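Local coordinates for protein pks18 (PDB 1TED) that probably extends medium- and long-chain acyl-CoA starters with malonyl-CoA units to build tri- and tetraketide alpha-pyrones, as a type III polyketide synthase, at residues A[70-75]-A[220-225]. Residues are numbered along the deposited sequence; the frame is centred on the assembly and turned at random.
Sequences PRVYQK and IHSLFG. With MYR (myristic acid), chain E.
V72, near the end of helix 68-74, meets S222 of helix 215-223 through its backbone and one methyl: V72 O lies 3.2 Å from S222 OG, and V72 CG2, anti to the backbone N, reaches the same hydroxyl oxygen at 4.1 Å. The S222 hydroxyl is hydrogen-bonded to V219 O one turn back in its own helix, and the V72 side chain also packs on V218 and V219. Y73 follows and brings its ring to the same serine. S222 CB sits over one face, 3.6 Å from the ring centroid and 19° off the normal, a CH-pi contact offset toward the hydroxyl-bearing end of the ring, with Y73 CZ 3.4 Å from S222 CB. Helix 49-57 also packs against this ring through Q49, A53 and V56. Beyond the ring, Y73 OH comes to 3.4 Å from H221 O, a carbonyl that accepts a hydrogen bond from R81 and lies 3.1 Å from O2 of the myristic acid. The ligand runs along H221, I220 and, beyond the helix, F224. H221 lays its imidazole face against the chain, with MYR C7 3.1 Å above the plane of the ring, over its centre, while F224 offers its edge to C11 and I220 CG2 touches C9. Helix 215-223 thus separates most of segment 70-75 from the acyl chain, though Y73 OH reaches to 4.0 Å from MYR O2 at the carboxylate end. This is consistent with H221, the histidine assigned by similarity to substrate binding, I220 and F224 lining the substrate tunnel of this chalcone synthase-like thiolase fold, with the Y73-S222 packing behind them.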
ATOM      1  N   PRO A  70     -29.242   2.620  22.080  1.00 56.76           N
ATOM      2  CA  PRO A  70     -28.813   2.411  23.466  1.00 56.95           C
ATOM      3  C   PRO A  70     -28.127   1.069  23.739  1.00 57.71           C
ATOM      4  O   PRO A  70     -27.136   1.020  24.468  1.00 57.92           O
ATOM      5  CB  PRO A  70     -30.113   2.575  24.248  1.00 57.17           C
ATOM      6  CG  PRO A  70     -30.845   3.596  23.448  1.00 56.44           C
ATOM      7  CD  PRO A  70     -30.635   3.098  22.038  1.00 56.64           C
ATOM      8  N   ARG A  71     -28.655  -0.012  23.164  1.00 58.00           N
ATOM      9  CA  ARG A  71     -28.080  -1.346  23.354  1.00 59.19           C
ATOM     10  C   ARG A  71     -26.701  -1.414  22.709  1.00 58.91           C
ATOM     11  O   ARG A  71     -25.700  -1.718  23.360  1.00 58.77           O
ATOM     12  CB  ARG A  71     -28.963  -2.416  22.706  1.00 60.15           C
ATOM     13  CG  ARG A  71     -30.417  -2.383  23.108  1.00 62.59           C
ATOM     14  CD  ARG A  71     -31.218  -3.373  22.275  1.00 65.25           C
ATOM     15  NE  ARG A  71     -32.576  -2.893  22.035  1.00 67.59           N
ATOM     16  CZ  ARG A  71     -33.313  -3.230  20.982  1.00 68.90           C
ATOM     17  NH1 ARG A  71     -32.825  -4.062  20.068  1.00 70.49           N
ATOM     18  NH2 ARG A  71     -34.528  -2.717  20.830  1.00 69.68           N
ATOM     19  N   VAL A  72     -26.674  -1.129  21.412  1.00 58.11           N
ATOM     20  CA  VAL A  72     -25.448  -1.154  20.632  1.00 57.93           C
ATOM     21  C   VAL A  72     -24.495  -0.035  21.045  1.00 57.47           C
ATOM     22  O   VAL A  72     -23.709   0.449  20.236  1.00 61.40           O
ATOM     23  CB  VAL A  72     -25.768  -1.033  19.114  1.00 57.56           C
ATOM     24  CG1 VAL A  72     -26.423   0.304  18.828  1.00 59.79           C
ATOM     25  CG2 VAL A  72     -24.504  -1.202  18.282  1.00 57.12           C
ATOM     26  N   TYR A  73     -24.568   0.385  22.299  1.00 55.08           N
ATOM     27  CA  TYR A  73     -23.692   1.444  22.797  1.00 52.77           C
ATOM     28  C   TYR A  73     -23.255   1.124  24.214  1.00 51.75           C
ATOM     29  O   TYR A  73     -22.107   1.371  24.582  1.00 50.93           O
ATOM     30  CB  TYR A  73     -24.393   2.813  22.751  1.00 52.08           C
ATOM     31  CG  TYR A  73     -24.010   3.650  21.542  1.00 50.12           C
ATOM     32  CD1 TYR A  73     -22.807   4.353  21.508  1.00 48.04           C
ATOM     33  CD2 TYR A  73     -24.825   3.685  20.409  1.00 48.80           C
ATOM     34  CE1 TYR A  73     -22.422   5.063  20.369  1.00 48.47           C
ATOM     35  CE2 TYR A  73     -24.449   4.389  19.269  1.00 47.42           C
ATOM     36  CZ  TYR A  73     -23.248   5.071  19.255  1.00 47.87           C
ATOM     37  OH  TYR A  73     -22.864   5.730  18.111  1.00 47.94           O
ATOM     38  N   GLN A  74     -24.166   0.572  25.009  1.00 49.37           N
ATOM     39  CA  GLN A  74     -23.807   0.212  26.367  1.00 49.69           C
ATOM     40  C   GLN A  74     -23.020  -1.091  26.319  1.00 46.78           C
ATOM     41  O   GLN A  74     -22.364  -1.468  27.290  1.00 47.11           O
ATOM     42  CB  GLN A  74     -25.051   0.066  27.254  1.00 52.66           C
ATOM     43  CG  GLN A  74     -26.140  -0.834  26.705  1.00 56.77           C
ATOM     44  CD  GLN A  74     -27.331  -0.935  27.645  1.00 60.19           C
ATOM     45  OE1 GLN A  74     -27.880   0.082  28.087  1.00 60.13           O
ATOM     46  NE2 GLN A  74     -27.743  -2.163  27.953  1.00 62.20           N
ATOM     47  N   LYS A  75     -23.073  -1.768  25.176  1.00 43.18           N
ATOM     48  CA  LYS A  75     -22.349  -3.023  25.010  1.00 42.03           C
ATOM     49  C   LYS A  75     -21.010  -2.821  24.285  1.00 39.86           C
ATOM     50  O   LYS A  75     -20.317  -3.784  23.973  1.00 39.72           O
ATOM     51  CB  LYS A  75     -23.218  -4.036  24.252  1.00 40.92           C
ATOM     52  N   ILE A 220     -20.400  -0.028  13.770  1.00 28.35           N
ATOM     53  CA  ILE A 220     -19.143   0.595  13.375  1.00 32.08           C
ATOM     54  C   ILE A 220     -19.077   2.030  13.908  1.00 30.55           C
ATOM     55  O   ILE A 220     -18.053   2.469  14.429  1.00 29.68           O
ATOM     56  CB  ILE A 220     -19.009   0.591  11.824  1.00 33.24           C
ATOM     57  CG1 ILE A 220     -17.933  -0.398  11.402  1.00 35.74           C
ATOM     58  CG2 ILE A 220     -18.709   1.965  11.298  1.00 37.70           C
ATOM     59  CD1 ILE A 220     -18.289  -1.829  11.677  1.00 32.50           C
ATOM     60  N   HIS A 221     -20.185   2.750  13.788  1.00 29.56           N
ATOM     61  CA  HIS A 221     -20.233   4.126  14.244  1.00 31.26           C
ATOM     62  C   HIS A 221     -20.204   4.256  15.758  1.00 30.85           C
ATOM     63  O   HIS A 221     -20.008   5.347  16.290  1.00 30.61           O
ATOM     64  CB  HIS A 221     -21.465   4.823  13.674  1.00 30.80           C
ATOM     65  CG  HIS A 221     -21.343   5.161  12.221  1.00 30.38           C
ATOM     66  ND1 HIS A 221     -21.468   6.450  11.743  1.00 32.88           N
ATOM     67  CD2 HIS A 221     -21.115   4.382  11.138  1.00 30.84           C
ATOM     68  CE1 HIS A 221     -21.324   6.446  10.431  1.00 27.71           C
ATOM     69  NE2 HIS A 221     -21.109   5.205  10.038  1.00 30.10           N
ATOM     70  N   SER A 222     -20.389   3.144  16.459  1.00 29.61           N
ATOM     71  CA  SER A 222     -20.356   3.189  17.913  1.00 28.62           C
ATOM     72  C   SER A 222     -18.978   2.738  18.386  1.00 29.64           C
ATOM     73  O   SER A 222     -18.611   2.956  19.544  1.00 29.94           O
ATOM     74  CB  SER A 222     -21.431   2.270  18.518  1.00 29.97           C
ATOM     75  OG  SER A 222     -21.019   0.910  18.527  1.00 25.10           O
ATOM     76  N   LEU A 223     -18.209   2.128  17.486  1.00 27.59           N
ATOM     77  CA  LEU A 223     -16.887   1.621  17.850  1.00 30.13           C
ATOM     78  C   LEU A 223     -15.652   2.343  17.307  1.00 29.85           C
ATOM     79  O   LEU A 223     -14.660   2.493  18.016  1.00 28.52           O
ATOM     80  CB  LEU A 223     -16.773   0.142  17.454  1.00 28.95           C
ATOM     81  CG  LEU A 223     -17.649  -0.890  18.167  1.00 29.56           C
ATOM     82  CD1 LEU A 223     -17.322  -2.271  17.627  1.00 27.17           C
ATOM     83  CD2 LEU A 223     -17.400  -0.838  19.670  1.00 29.78           C
ATOM     84  N   PHE A 224     -15.713   2.786  16.058  1.00 30.21           N
ATOM     85  CA  PHE A 224     -14.565   3.422  15.425  1.00 31.39           C
ATOM     86  C   PHE A 224     -14.204   4.846  15.869  1.00 31.08           C
ATOM     87  O   PHE A 224     -15.061   5.705  16.040  1.00 28.66           O
ATOM     88  CB  PHE A 224     -14.747   3.348  13.907  1.00 32.26           C
ATOM     89  CG  PHE A 224     -14.777   1.938  13.368  1.00 32.94           C
ATOM     90  CD1 PHE A 224     -14.881   0.842  14.227  1.00 35.52           C
ATOM     91  CD2 PHE A 224     -14.690   1.698  12.002  1.00 36.11           C
ATOM     92  CE1 PHE A 224     -14.896  -0.470  13.730  1.00 35.92           C
ATOM     93  CE2 PHE A 224     -14.702   0.381  11.492  1.00 35.75           C
ATOM     94  CZ  PHE A 224     -14.804  -0.698  12.358  1.00 34.06           C
ATOM     95  N   GLY A 225     -12.904   5.066  16.057  1.00 31.79           N
ATOM     96  CA  GLY A 225     -12.398   6.358  16.484  1.00 31.16           C
ATOM     97  C   GLY A 225     -11.223   6.821  15.637  1.00 30.55           C
ATOM     98  O   GLY A 225     -10.849   6.157  14.670  1.00 30.52           O
TER
HETATM   99  C1  MYR E3045     -19.936   8.891  15.754  1.00 54.00           C
HETATM  100  O1  MYR E3045     -19.718   9.474  16.814  1.00 54.28           O
HETATM  101  O2  MYR E3045     -20.951   8.202  15.643  1.00 54.78           O
HETATM  102  C2  MYR E3045     -18.961   9.021  14.583  1.00 53.49           C
HETATM  103  C3  MYR E3045     -18.254   7.692  14.309  1.00 51.31           C
HETATM  104  C4  MYR E3045     -17.254   7.826  13.158  1.00 48.26           C
HETATM  105  C5  MYR E3045     -16.576   6.491  12.846  1.00 45.41           C
HETATM  106  C6  MYR E3045     -17.559   5.444  12.316  1.00 42.55           C
HETATM  107  C7  MYR E3045     -18.089   5.778  10.918  1.00 40.21           C
HETATM  108  C8  MYR E3045     -16.999   5.690   9.847  1.00 38.57           C
HETATM  109  C9  MYR E3045     -16.455   4.267   9.709  1.00 38.26           C
HETATM  110  C10 MYR E3045     -15.273   4.230   8.740  1.00 37.39           C
HETATM  111  C11 MYR E3045     -14.686   2.820   8.648  1.00 39.06           C
HETATM  112  C12 MYR E3045     -13.470   2.789   7.721  1.00 37.48           C
HETATM  113  C13 MYR E3045     -12.850   1.390   7.700  1.00 38.37           C
HETATM  114  C14 MYR E3045     -11.608   1.350   6.809  1.00 40.58           C